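Epimerase domain-containing protein (Bacillus cereus HuA2-4, PDB 6ZLK) catalyses the NAD-dependent interconversion of UDP-glucuronic acid and UDP-galacturonic acid by inverting the sugar at C4. Local coordinates at residues K195-D200 and D252-L257; V162-F167 and N234-V239; M1-T6 and Q18-N23; K70-I75 and L110-H115. One frame throughout, in Å; residues are numbered along the deposited sequence.

Contact 1 of 4, residues K195-D200 and D252-L257; sequences KQMLED and DIISML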
loop_
_atom_site.group_PDB
_atom_site.type_symbol
_atom_site.label_atom_id
_atom_site.label_comp_id
_atom_site.label_asym_id
_atom_site.label_seq_id
_atom_site.Cartn_x
_atom_site.Cartn_y
_atom_site.Cartn_z
ATOM N N LYS A 195 -22.051 -18.241 -18.553
ATOM C CA LYS A 195 -22.290 -19.570 -17.967
ATOM C C LYS A 195 -23.760 -19.592 -17.533
ATOM O O LYS A 195 -24.475 -20.578 -17.873
ATOM C CB LYS A 195 -21.346 -19.869 -16.797
ATOM C CG LYS A 195 -21.497 -21.256 -16.186
ATOM C CD LYS A 195 -20.586 -21.476 -15.013
ATOM C CE LYS A 195 -20.523 -22.919 -14.591
ATOM N NZ LYS A 195 -21.825 -23.331 -14.056
ATOM N N GLN A 196 -24.225 -18.565 -16.805
ATOM C CA GLN A 196 -25.634 -18.503 -16.357
ATOM C C GLN A 196 -26.525 -18.499 -17.593
ATOM O O GLN A 196 -27.545 -19.217 -17.557
ATOM C CB GLN A 196 -25.849 -17.286 -15.448
ATOM C CG GLN A 196 -25.126 -17.402 -14.129
ATOM C CD GLN A 196 -24.878 -16.050 -13.481
ATOM O OE1 GLN A 196 -25.204 -15.002 -14.056
ATOM N NE2 GLN A 196 -24.260 -16.085 -12.316
ATOM N N MET A 197 -26.229 -17.694 -18.618
ATOM C CA MET A 197 -27.091 -17.608 -19.818
ATOM C C MET A 197 -27.167 -18.974 -20.495
ATOM O O MET A 197 -28.313 -19.378 -20.857
ATOM C CB MET A 197 -26.546 -16.576 -20.793
ATOM C CG MET A 197 -27.453 -16.325 -21.967
ATOM S SD MET A 197 -26.958 -14.852 -22.887
ATOM C CE MET A 197 -27.035 -13.563 -21.643
ATOM N N LEU A 198 -26.059 -19.714 -20.575
ATOM C CA LEU A 198 -26.031 -21.018 -21.288
ATOM C C LEU A 198 -26.845 -22.046 -20.513
ATOM O O LEU A 198 -27.440 -22.953 -21.156
ATOM C CB LEU A 198 -24.584 -21.487 -21.443
ATOM C CG LEU A 198 -23.840 -20.791 -22.559
ATOM C CD1 LEU A 198 -22.350 -21.017 -22.389
ATOM C CD2 LEU A 198 -24.335 -21.266 -23.905
ATOM N N GLU A 199 -26.899 -21.902 -19.207
ATOM C CA GLU A 199 -27.564 -22.841 -18.272
ATOM C C GLU A 199 -29.027 -22.439 -18.051
ATOM O O GLU A 199 -29.709 -23.122 -17.264
ATOM C CB GLU A 199 -26.748 -22.909 -16.987
ATOM C CG GLU A 199 -25.446 -23.653 -17.177
ATOM C CD GLU A 199 -24.528 -23.640 -15.965
ATOM O OE1 GLU A 199 -24.898 -23.001 -14.950
ATOM O OE2 GLU A 199 -23.436 -24.253 -16.046
ATOM N N ASP A 200 -29.496 -21.348 -18.663
ATOM C CA ASP A 200 -30.890 -20.870 -18.478
ATOM C C ASP A 200 -31.093 -20.560 -16.996
ATOM O O ASP A 200 -32.161 -20.848 -16.488
ATOM C CB ASP A 200 -31.867 -21.938 -18.996
ATOM C CG ASP A 200 -31.476 -22.415 -20.379
ATOM O OD1 ASP A 200 -31.264 -21.525 -21.253
ATOM O OD2 ASP A 200 -31.367 -23.676 -20.584
ATOM N N ASP A 252 -25.562 -3.415 -21.134
ATOM C CA ASP A 252 -25.209 -3.356 -22.574
ATOM C C ASP A 252 -24.639 -4.720 -22.967
ATOM O O ASP A 252 -25.018 -5.224 -24.031
ATOM C CB ASP A 252 -24.135 -2.302 -22.873
ATOM C CG ASP A 252 -24.512 -0.845 -22.733
ATOM O OD1 ASP A 252 -25.736 -0.584 -22.830
ATOM O OD2 ASP A 252 -23.551 0.013 -22.485
ATOM N N ILE A 253 -23.742 -5.271 -22.149
ATOM C CA ILE A 253 -23.063 -6.563 -22.403
ATOM C C ILE A 253 -24.131 -7.647 -22.489
ATOM O O ILE A 253 -24.065 -8.509 -23.410
ATOM C CB ILE A 253 -22.010 -6.831 -21.311
ATOM C CG1 ILE A 253 -20.853 -5.833 -21.363
ATOM C CG2 ILE A 253 -21.509 -8.264 -21.386
ATOM C CD1 ILE A 253 -20.035 -5.860 -22.587
ATOM N N ILE A 254 -25.041 -7.679 -21.497
ATOM C CA ILE A 254 -26.091 -8.713 -21.477
ATOM C C ILE A 254 -26.858 -8.621 -22.802
ATOM O O ILE A 254 -27.114 -9.695 -23.367
ATOM C CB ILE A 254 -26.984 -8.580 -20.245
ATOM C CG1 ILE A 254 -26.201 -8.937 -18.988
ATOM C CG2 ILE A 254 -28.221 -9.448 -20.412
ATOM C CD1 ILE A 254 -26.917 -8.636 -17.700
ATOM N N SER A 255 -27.214 -7.442 -23.300
ATOM C CA SER A 255 -27.950 -7.323 -24.588
ATOM C C SER A 255 -27.128 -7.900 -25.727
ATOM O O SER A 255 -27.690 -8.591 -26.566
ATOM C CB SER A 255 -28.355 -5.939 -24.888
ATOM O OG SER A 255 -29.285 -5.550 -23.907
ATOM N N MET A 256 -25.842 -7.626 -25.742
ATOM C CA MET A 256 -24.975 -8.132 -26.814
ATOM C C MET A 256 -24.928 -9.648 -26.703
ATOM O O MET A 256 -24.956 -10.295 -27.768
ATOM C CB MET A 256 -23.568 -7.564 -26.632
ATOM C CG MET A 256 -23.577 -6.067 -26.825
ATOM S SD MET A 256 -21.917 -5.410 -26.663
ATOM C CE MET A 256 -21.440 -5.811 -28.338
ATOM N N LEU A 257 -24.915 -10.202 -25.494
ATOM C CA LEU A 257 -24.831 -11.665 -25.309
ATOM C C LEU A 257 -26.164 -12.289 -25.735
ATOM O O LEU A 257 -26.132 -13.411 -26.262
ATOM C CB LEU A 257 -24.477 -12.013 -23.859
ATOM C CG LEU A 257 -23.006 -11.797 -23.480
ATOM C CD1 LEU A 257 -22.871 -11.943 -21.975
ATOM C CD2 LEU A 257 -22.104 -12.752 -24.210
#

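Contact 2 of 4, residues V162-F167 and N234-V239; sequences VYHKNF and NIIGEV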
loop_
_atom_site.group_PDB
_atom_site.type_symbol
_atom_site.label_atom_id
_atom_site.label_comp_id
_atom_site.label_asym_id
_atom_site.label_seq_id
_atom_site.Cartn_x
_atom_site.Cartn_y
_atom_site.Cartn_z
ATOM N N VAL A 162 9.986 2.421 -5.217
ATOM C CA VAL A 162 11.064 2.438 -4.201
ATOM C C VAL A 162 12.307 1.773 -4.758
ATOM O O VAL A 162 13.391 2.313 -4.627
ATOM C CB VAL A 162 10.586 1.748 -2.912
ATOM C CG1 VAL A 162 11.742 1.396 -2.009
ATOM C CG2 VAL A 162 9.514 2.620 -2.237
ATOM N N TYR A 163 12.180 0.646 -5.429
ATOM C CA TYR A 163 13.355 -0.122 -5.865
ATOM C C TYR A 163 13.960 0.487 -7.132
ATOM O O TYR A 163 15.182 0.400 -7.307
ATOM C CB TYR A 163 12.975 -1.590 -5.970
ATOM C CG TYR A 163 12.955 -2.237 -4.619
ATOM C CD1 TYR A 163 11.866 -2.133 -3.772
ATOM C CD2 TYR A 163 14.051 -2.958 -4.165
ATOM C CE1 TYR A 163 11.869 -2.712 -2.517
ATOM C CE2 TYR A 163 14.057 -3.575 -2.928
ATOM C CZ TYR A 163 12.991 -3.398 -2.076
ATOM O OH TYR A 163 12.881 -3.960 -0.848
ATOM N N HIS A 164 13.165 1.155 -7.952
ATOM C CA HIS A 164 13.647 1.878 -9.151
ATOM C C HIS A 164 14.489 3.062 -8.648
ATOM O O HIS A 164 15.645 3.222 -9.089
ATOM C CB HIS A 164 12.449 2.308 -9.999
ATOM C CG HIS A 164 12.845 3.196 -11.122
ATOM N ND1 HIS A 164 12.326 4.465 -11.256
ATOM C CD2 HIS A 164 13.779 3.064 -12.087
ATOM C CE1 HIS A 164 12.829 5.008 -12.368
ATOM N NE2 HIS A 164 13.741 4.200 -12.876
ATOM N N LYS A 165 13.958 3.814 -7.701
ATOM C CA LYS A 165 14.671 5.051 -7.296
ATOM C C LYS A 165 15.918 4.726 -6.513
ATOM O O LYS A 165 16.953 5.429 -6.695
ATOM C CB LYS A 165 13.718 5.972 -6.549
ATOM C CG LYS A 165 12.673 6.621 -7.438
ATOM C CD LYS A 165 13.177 7.370 -8.675
ATOM C CE LYS A 165 12.108 8.277 -9.272
ATOM N NZ LYS A 165 12.605 9.047 -10.443
ATOM N N ASN A 166 15.877 3.732 -5.659
ATOM C CA ASN A 166 17.017 3.442 -4.762
ATOM C C ASN A 166 18.058 2.572 -5.468
ATOM O O ASN A 166 19.248 2.756 -5.196
ATOM C CB ASN A 166 16.586 2.827 -3.444
ATOM C CG ASN A 166 15.946 3.888 -2.570
ATOM O OD1 ASN A 166 16.669 4.730 -1.993
ATOM N ND2 ASN A 166 14.619 3.910 -2.518
ATOM N N PHE A 167 17.626 1.601 -6.273
ATOM C CA PHE A 167 18.542 0.541 -6.781
ATOM C C PHE A 167 18.530 0.451 -8.307
ATOM O O PHE A 167 19.220 -0.456 -8.813
ATOM C CB PHE A 167 18.197 -0.799 -6.168
ATOM C CG PHE A 167 18.237 -0.730 -4.665
ATOM C CD1 PHE A 167 19.421 -0.378 -4.029
ATOM C CD2 PHE A 167 17.119 -0.969 -3.901
ATOM C CE1 PHE A 167 19.475 -0.291 -2.642
ATOM C CE2 PHE A 167 17.185 -0.893 -2.521
ATOM C CZ PHE A 167 18.356 -0.560 -1.899
ATOM N N ASN A 234 12.217 4.606 -24.544
ATOM C CA ASN A 234 12.636 4.397 -23.141
ATOM C C ASN A 234 11.385 4.598 -22.286
ATOM O O ASN A 234 10.911 5.730 -22.173
ATOM C CB ASN A 234 13.808 5.268 -22.684
ATOM C CG ASN A 234 14.369 4.731 -21.379
ATOM O OD1 ASN A 234 13.629 4.468 -20.447
ATOM N ND2 ASN A 234 15.674 4.532 -21.304
ATOM N N ILE A 235 10.888 3.519 -21.678
ATOM C CA ILE A 235 9.658 3.535 -20.853
ATOM C C ILE A 235 9.952 3.204 -19.389
ATOM O O ILE A 235 9.010 3.049 -18.587
ATOM C CB ILE A 235 8.584 2.607 -21.452
ATOM C CG1 ILE A 235 9.007 1.138 -21.426
ATOM C CG2 ILE A 235 8.235 3.058 -22.855
ATOM C CD1 ILE A 235 7.896 0.180 -21.793
ATOM N N ILE A 236 11.210 3.166 -19.012
ATOM C CA ILE A 236 11.569 2.792 -17.626
ATOM C C ILE A 236 11.016 3.864 -16.687
ATOM O O ILE A 236 11.148 5.085 -16.982
ATOM C CB ILE A 236 13.076 2.594 -17.448
ATOM C CG1 ILE A 236 13.671 1.562 -18.407
ATOM C CG2 ILE A 236 13.326 2.274 -15.999
ATOM C CD1 ILE A 236 12.941 0.253 -18.510
ATOM N N GLY A 237 10.395 3.428 -15.605
ATOM C CA GLY A 237 9.793 4.251 -14.546
ATOM C C GLY A 237 8.367 4.671 -14.862
ATOM O O GLY A 237 7.770 5.283 -13.988
ATOM N N GLU A 238 7.836 4.362 -16.054
ATOM C CA GLU A 238 6.532 4.857 -16.536
ATOM C C GLU A 238 5.392 3.956 -16.029
ATOM O O GLU A 238 5.592 2.702 -15.899
ATOM C CB GLU A 238 6.419 4.878 -18.053
ATOM C CG GLU A 238 7.286 5.955 -18.724
ATOM C CD GLU A 238 7.118 7.368 -18.179
ATOM O OE1 GLU A 238 6.006 7.744 -17.786
ATOM O OE2 GLU A 238 8.126 8.099 -18.142
ATOM N N VAL A 239 4.298 4.567 -15.661
ATOM C CA VAL A 239 3.005 3.867 -15.453
ATOM C C VAL A 239 2.177 4.060 -16.716
ATOM O O VAL A 239 2.008 5.208 -17.162
ATOM C CB VAL A 239 2.278 4.401 -14.222
ATOM C CG1 VAL A 239 0.933 3.718 -14.027
ATOM C CG2 VAL A 239 3.170 4.247 -12.991
#

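Contact 3 of 4, residues M1-T6 and Q18-N23; sequences MKILVT and QALLKN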
loop_
_atom_site.group_PDB
_atom_site.type_symbol
_atom_site.label_atom_id
_atom_site.label_comp_id
_atom_site.label_asym_id
_atom_site.label_seq_id
_atom_site.Cartn_x
_atom_site.Cartn_y
_atom_site.Cartn_z
ATOM N N MET A 1 16.360 -13.914 -25.806
ATOM C CA MET A 1 15.957 -13.207 -24.566
ATOM C C MET A 1 15.261 -14.207 -23.643
ATOM O O MET A 1 14.398 -14.995 -24.143
ATOM C CB MET A 1 14.970 -12.107 -24.935
ATOM C CG MET A 1 14.428 -11.426 -23.706
ATOM S SD MET A 1 13.868 -9.849 -24.172
ATOM C CE MET A 1 15.442 -8.998 -24.287
ATOM N N LYS A 2 15.572 -14.175 -22.362
ATOM C CA LYS A 2 14.993 -15.117 -21.396
ATOM C C LYS A 2 14.078 -14.310 -20.485
ATOM O O LYS A 2 14.507 -13.335 -19.867
ATOM C CB LYS A 2 16.026 -15.864 -20.564
ATOM C CG LYS A 2 15.447 -17.068 -19.828
ATOM C CD LYS A 2 16.438 -18.067 -19.277
ATOM C CE LYS A 2 15.708 -19.226 -18.670
ATOM N NZ LYS A 2 16.618 -20.363 -18.422
ATOM N N ILE A 3 12.848 -14.751 -20.394
ATOM C CA ILE A 3 11.752 -13.984 -19.773
ATOM C C ILE A 3 11.136 -14.842 -18.671
ATOM O O ILE A 3 10.693 -15.978 -18.917
ATOM C CB ILE A 3 10.718 -13.603 -20.840
ATOM C CG1 ILE A 3 11.342 -12.840 -22.017
ATOM C CG2 ILE A 3 9.598 -12.821 -20.189
ATOM C CD1 ILE A 3 10.444 -12.721 -23.162
ATOM N N LEU A 4 11.017 -14.275 -17.485
ATOM C CA LEU A 4 10.303 -14.898 -16.361
ATOM C C LEU A 4 8.899 -14.340 -16.350
ATOM O O LEU A 4 8.736 -13.096 -16.350
ATOM C CB LEU A 4 10.958 -14.563 -15.032
ATOM C CG LEU A 4 10.224 -15.064 -13.804
ATOM C CD1 LEU A 4 10.224 -16.586 -13.776
ATOM C CD2 LEU A 4 10.876 -14.500 -12.556
ATOM N N VAL A 5 7.884 -15.197 -16.395
ATOM C CA VAL A 5 6.477 -14.777 -16.250
ATOM C C VAL A 5 5.956 -15.298 -14.947
ATOM O O VAL A 5 5.809 -16.552 -14.836
ATOM C CB VAL A 5 5.576 -15.245 -17.398
ATOM C CG1 VAL A 5 4.152 -14.801 -17.162
ATOM C CG2 VAL A 5 6.092 -14.727 -18.737
ATOM N N THR A 6 5.727 -14.450 -13.979
ATOM C CA THR A 6 5.118 -14.927 -12.712
ATOM C C THR A 6 3.621 -15.012 -12.945
ATOM O O THR A 6 3.055 -14.172 -13.693
ATOM C CB THR A 6 5.458 -14.066 -11.504
ATOM O OG1 THR A 6 4.729 -12.833 -11.602
ATOM C CG2 THR A 6 6.944 -13.792 -11.408
ATOM N N GLN A 18 2.043 -17.918 -24.214
ATOM C CA GLN A 18 1.723 -18.424 -25.560
ATOM C C GLN A 18 2.188 -17.392 -26.592
ATOM O O GLN A 18 2.844 -17.748 -27.589
ATOM C CB GLN A 18 0.226 -18.691 -25.635
ATOM C CG GLN A 18 -0.211 -19.457 -26.853
ATOM C CD GLN A 18 -1.423 -20.283 -26.484
ATOM O OE1 GLN A 18 -2.244 -19.869 -25.671
ATOM N NE2 GLN A 18 -1.507 -21.480 -27.041
ATOM N N ALA A 19 1.894 -16.119 -26.360
ATOM C CA ALA A 19 2.272 -15.053 -27.305
ATOM C C ALA A 19 3.797 -14.906 -27.375
ATOM O O ALA A 19 4.349 -14.790 -28.507
ATOM C CB ALA A 19 1.631 -13.744 -26.929
ATOM N N LEU A 20 4.483 -14.849 -26.244
ATOM C CA LEU A 20 5.951 -14.715 -26.261
ATOM C C LEU A 20 6.598 -15.869 -27.025
ATOM O O LEU A 20 7.569 -15.621 -27.767
ATOM C CB LEU A 20 6.507 -14.611 -24.845
ATOM C CG LEU A 20 6.044 -13.390 -24.088
ATOM C CD1 LEU A 20 6.355 -13.520 -22.605
ATOM C CD2 LEU A 20 6.607 -12.107 -24.643
ATOM N N LEU A 21 6.109 -17.076 -26.830
ATOM C CA LEU A 21 6.761 -18.274 -27.403
ATOM C C LEU A 21 6.575 -18.304 -28.914
ATOM O O LEU A 21 7.396 -18.984 -29.536
ATOM C CB LEU A 21 6.241 -19.553 -26.782
ATOM C CG LEU A 21 6.664 -19.784 -25.345
ATOM C CD1 LEU A 21 5.835 -20.884 -24.697
ATOM C CD2 LEU A 21 8.138 -20.097 -25.266
ATOM N N LYS A 22 5.677 -17.512 -29.489
ATOM C CA LYS A 22 5.566 -17.390 -30.974
ATOM C C LYS A 22 6.846 -16.809 -31.571
ATOM O O LYS A 22 7.063 -16.998 -32.769
ATOM C CB LYS A 22 4.316 -16.605 -31.353
ATOM C CG LYS A 22 3.092 -17.442 -31.099
ATOM C CD LYS A 22 1.815 -16.824 -31.526
ATOM C CE LYS A 22 0.664 -17.724 -31.119
ATOM N NZ LYS A 22 -0.632 -17.015 -31.260
ATOM N N ASN A 23 7.594 -16.015 -30.826
ATOM C CA ASN A 23 8.883 -15.466 -31.278
ATOM C C ASN A 23 9.964 -16.504 -30.930
ATOM O O ASN A 23 10.199 -16.767 -29.743
ATOM C CB ASN A 23 9.106 -14.109 -30.658
ATOM C CG ASN A 23 10.320 -13.397 -31.204
ATOM O OD1 ASN A 23 11.349 -14.009 -31.489
ATOM N ND2 ASN A 23 10.213 -12.082 -31.315
#

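Contact 4 of 4, residues K70-I75 and L110-H115; sequences KLLQDI and LEACKH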
loop_
_atom_site.group_PDB
_atom_site.type_symbol
_atom_site.label_atom_id
_atom_site.label_comp_id
_atom_site.label_asym_id
_atom_site.label_seq_id
_atom_site.Cartn_x
_atom_site.Cartn_y
_atom_site.Cartn_z
ATOM N N LYS A 70 18.660 -18.213 -7.705
ATOM C CA LYS A 70 18.692 -19.268 -8.751
ATOM C C LYS A 70 17.730 -18.929 -9.892
ATOM O O LYS A 70 18.124 -19.071 -11.068
ATOM N N LEU A 71 16.491 -18.546 -9.586
ATOM C CA LEU A 71 15.451 -18.334 -10.615
ATOM C C LEU A 71 15.892 -17.207 -11.550
ATOM O O LEU A 71 15.636 -17.317 -12.770
ATOM C CB LEU A 71 14.138 -17.983 -9.925
ATOM C CG LEU A 71 12.928 -17.871 -10.839
ATOM C CD1 LEU A 71 12.684 -19.196 -11.538
ATOM C CD2 LEU A 71 11.721 -17.437 -10.048
ATOM N N LEU A 72 16.487 -16.150 -11.015
ATOM C CA LEU A 72 16.635 -14.906 -11.804
ATOM C C LEU A 72 18.013 -14.815 -12.474
ATOM O O LEU A 72 18.237 -13.856 -13.204
ATOM C CB LEU A 72 16.396 -13.721 -10.861
ATOM C CG LEU A 72 14.931 -13.423 -10.537
ATOM C CD1 LEU A 72 14.836 -12.491 -9.349
ATOM C CD2 LEU A 72 14.249 -12.809 -11.758
ATOM N N GLN A 73 18.934 -15.732 -12.196
ATOM C CA GLN A 73 20.367 -15.556 -12.585
ATOM C C GLN A 73 20.511 -15.342 -14.108
ATOM O O GLN A 73 21.414 -14.562 -14.499
ATOM C CB GLN A 73 21.207 -16.738 -12.084
ATOM C CG GLN A 73 20.867 -18.072 -12.742
ATOM C CD GLN A 73 21.320 -19.276 -11.938
ATOM O OE1 GLN A 73 22.255 -19.207 -11.138
ATOM N NE2 GLN A 73 20.656 -20.403 -12.144
ATOM N N ASP A 74 19.709 -16.006 -14.949
ATOM C CA ASP A 74 19.827 -15.898 -16.422
ATOM C C ASP A 74 18.621 -15.150 -17.045
ATOM O O ASP A 74 18.428 -15.228 -18.274
ATOM C CB ASP A 74 20.057 -17.290 -17.014
ATOM C CG ASP A 74 18.913 -18.238 -16.682
ATOM O OD1 ASP A 74 18.016 -17.817 -15.867
ATOM O OD2 ASP A 74 18.910 -19.396 -17.225
ATOM N N ILE A 75 17.848 -14.401 -16.253
ATOM C CA ILE A 75 16.621 -13.715 -16.732
ATOM C C ILE A 75 16.952 -12.314 -17.239
ATOM O O ILE A 75 17.690 -11.578 -16.525
ATOM C CB ILE A 75 15.581 -13.655 -15.614
ATOM C CG1 ILE A 75 15.211 -15.065 -15.176
ATOM C CG2 ILE A 75 14.407 -12.805 -16.042
ATOM C CD1 ILE A 75 14.573 -15.880 -16.262
ATOM N N LEU A 110 11.590 -7.837 -6.195
ATOM C CA LEU A 110 12.412 -6.641 -6.418
ATOM C C LEU A 110 13.730 -6.751 -5.677
ATOM O O LEU A 110 14.741 -6.325 -6.251
ATOM C CB LEU A 110 11.671 -5.402 -5.980
ATOM C CG LEU A 110 10.465 -5.092 -6.851
ATOM C CD1 LEU A 110 9.559 -4.139 -6.124
ATOM C CD2 LEU A 110 10.925 -4.592 -8.197
ATOM N N GLU A 111 13.726 -7.255 -4.440
ATOM C CA GLU A 111 15.000 -7.446 -3.683
ATOM C C GLU A 111 15.925 -8.346 -4.507
ATOM O O GLU A 111 17.131 -8.090 -4.582
ATOM C CB GLU A 111 14.712 -8.063 -2.319
ATOM C CG GLU A 111 14.218 -7.083 -1.267
ATOM C CD GLU A 111 15.314 -6.256 -0.607
ATOM O OE1 GLU A 111 16.451 -6.732 -0.579
ATOM O OE2 GLU A 111 15.006 -5.159 -0.118
ATOM N N ALA A 112 15.393 -9.412 -5.090
ATOM C CA ALA A 112 16.216 -10.401 -5.811
ATOM C C ALA A 112 16.773 -9.747 -7.068
ATOM O O ALA A 112 17.871 -10.085 -7.511
ATOM C CB ALA A 112 15.391 -11.625 -6.111
ATOM N N CYS A 113 16.066 -8.757 -7.609
ATOM C CA CYS A 113 16.465 -8.088 -8.866
ATOM C C CYS A 113 17.569 -7.041 -8.639
ATOM O O CYS A 113 18.191 -6.607 -9.639
ATOM C CB CYS A 113 15.257 -7.498 -9.570
ATOM S SG CYS A 113 14.230 -8.810 -10.284
ATOM N N LYS A 114 17.850 -6.666 -7.398
ATOM C CA LYS A 114 19.032 -5.811 -7.066
ATOM C C LYS A 114 20.331 -6.495 -7.539
ATOM O O LYS A 114 21.273 -5.760 -7.901
ATOM C CB LYS A 114 19.145 -5.583 -5.560
ATOM C CG LYS A 114 18.028 -4.770 -4.938
ATOM C CD LYS A 114 18.073 -4.668 -3.405
ATOM C CE LYS A 114 19.292 -3.948 -2.875
ATOM N NZ LYS A 114 19.493 -4.227 -1.430
ATOM N N HIS A 115 20.401 -7.831 -7.496
ATOM C CA HIS A 115 21.639 -8.648 -7.684
ATOM C C HIS A 115 21.784 -9.127 -9.131
ATOM O O HIS A 115 22.598 -10.049 -9.354
ATOM C CB HIS A 115 21.647 -9.868 -6.737
ATOM C CG HIS A 115 21.442 -9.468 -5.320
ATOM N ND1 HIS A 115 20.267 -9.740 -4.645
ATOM C CD2 HIS A 115 22.206 -8.717 -4.492
ATOM C CE1 HIS A 115 20.329 -9.214 -3.443
ATOM N NE2 HIS A 115 21.512 -8.581 -3.319
#

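Contact 1 of 4, residues K195-D200 and D252-L257
Apolar packing carries this contact, with the thioether end of Met197, on helix 189-198, laid against Leu257 and Ile254 of helix 250-261. CG of Met197 lies anti to the backbone N (chi1 -174°) and the next torsion is also extended, which sends SD straight out from its own helix; a bend at chi3 (-58°) then turns CE toward helix 250-261. CE rests 3.7 Å from Leu257 CB. Met197 SD sits 3.8 Å from Leu257 O, a contact and not a bond, and also beside Leu257 CB, so the thioether covers the leucine's CB and carbonyl oxygen rather than its branched tip. Ile254 is met more loosely: Met197 CE comes to 4.2 Å of Ile254 O and to 4.5 Å of Ile254 CG2. Leu203 of strand 203-206 packs on both Met197 and Ile254.

The polar interactions lie within each segment or lead to other parts of the chain. Lys195 NZ forms a salt bridge of 2.7 Å to Glu199 OE2, approaching on the syn side of the carboxylate. The helix ends in a Schellman motif: Asp200 takes a positive phi of 60°, and its N donates to Met197 O at 3.2 Å. The carboxylate of Asp200 pairs with Lys263, in the loop after helix 250-261.

The Ile254 side chain lies about 7 Å from the bound UDP-sugar, near it but not touching. Across the interface the join therefore depends on shape and dispersion around a flexible thioether, while the charged pairs of segment 195-200 lie away from it.

Contact 2 of 4, residues V162-F167 and N234-V239
A type II beta turn, Ile235 to Glu238, brings Gly237 over one face of the His164 imidazole, near the end of helix 148-167. Gly237 CA sits 4.2 Å from the ring centroid and 28° off the normal, a CH-pi contact shifted toward CE1, the nearest ring atom at 3.8 Å from Gly237 CA. The glycine is the third residue of the turn, and its positive phi (86°) is the conformation that a type II turn requires there. Ile236 adds a second touch: its CG2 branch reaches His164 NE2 at 3.7 Å, approaching the ring at a slant. His164 CG is anti to its own N (chi1 172°), which swings the ring off the helix toward the turn.

Each side is braced internally. Asn234 OD1 accepts from Ile236 N at 3.1 Å in an Asx turn, while Glu238 N closes the beta turn on Ile235 O. On the helix, Val162 O receives both Asn166 N and Asn166 ND2, which come from opposite faces of its carbonyl plane.

Strand 171-180 lies beside both parts, with Ile171 touching His164 and bonding to the Gly237 backbone. The other flank of the helix faces the second subunit, where Trp91 of that chain makes edge-to-face stacks with Tyr163 and Phe167; the surface turn thus backs a helix of the dimer interface.

Contact 3 of 4, residues M1-T6 and Q18-N23
Between the two segments no flat group takes part in the meeting of Ile3 and Val5 with Leu20, and branched aliphatic groups do all the touching; the one ring nearby comes from outside, that of Tyr79 on strand 77-80, which touches both Ile3 and Leu20. The contact belongs to the first beta-alpha-beta unit of the Rossmann fold, in which strand 2-6 is followed by helix 11-21 and then by strand 27-31. Ile3 and Val5, two residues apart on the strand, both point at the helix and receive one leucine between them. Val5 and Leu20 meet tip to tip, whereas Ile3 and Leu20 pass at a slant.

With CG anti to the carbonyl carbon (chi1 -63°), Leu20 spreads its two methyls over the strand. Val28 of strand 27-31 also touches Leu20, and Val226 of helix 218-230 covers it further, so the residue is buried among the sheet and two helices. The Val5 side chain is about 9 Å from the bound NAD, so the packing lies near the cofactor without lining its site. Leu20 CD1 is shared, lying 4.1 Å from both Ile3 CG2 and Val5 CG2, while Leu20 CD2 reaches Ile3 CD1 at 4.2 Å.

Contact 4 of 4, residues K70-I75 and L110-H115
Leu72, on helix 68-72, reaches across to Ala112 and Cys113 near the end of helix 96-113. Its CB is directed at the opposite segment but stays back from it, 5.3 Å from Ala112 CB. At CG the chain is still short of contact, 4.7 Å from Cys113 SG. Because CG stands anti to the carbonyl carbon (chi1 -78°) and the second torsion is extended (165°), the CD1 branch is carried forward to meet both partners, which lie from it in directions roughly at right angles. This methyl makes the contact: Leu72 CD1 presses on Ala112 CB at 3.4 Å, tighter than the usual van der Waals separation of two carbons, and lies 3.8 Å from Cys113 SG. The sister methyl stands off, with Leu72 CD2 4.3 Å from Cys113 SG, and turns to Leu4 of strand 2-6.

Behind Leu72 the chain reverses in a type I beta turn to Ile75, closed by Ile75 N donating to Leu72 O at 3.1 Å. Across the interface, Cys113 continues the apolar layer, its side chain touching Phe121 of strand 120-126. Glu111, on another side of the same helix, accepts from the backbone N of Gly92 in the second subunit.

Two helices on one side of the Rossmann sheet are thus joined mainly through the CD1 methyl of one leucine, set against a methyl and a thiol. The close approach of CD1 to Ala112 CB implies a tight apolar fit, with no charge or polar bond across it.

Contacts 3, 4 and 2 belong to the NAD-binding Rossmann part and follow one another along the chain, whereas contact 1 lies in the substrate-binding part, its centre about 34 to 45 Å from those of the others. Contacts 3 and 4, with centres about 17 Å apart, are tied by a 2.8 Å salt bridge from Lys2 NZ to Asp74 OD2. Contacts 4 and 2, with centres about 16 Å apart, touch through side chains of helices 96-113 and 148-167, with Tyr163 OH 2.5 Å from Glu111 OE2 in a probable hydrogen bond. Contacts 1 and 2 alternate in sequence, so the chain passes between the two parts, consistent with a cofactor and a sugar nucleotide meeting at their junction.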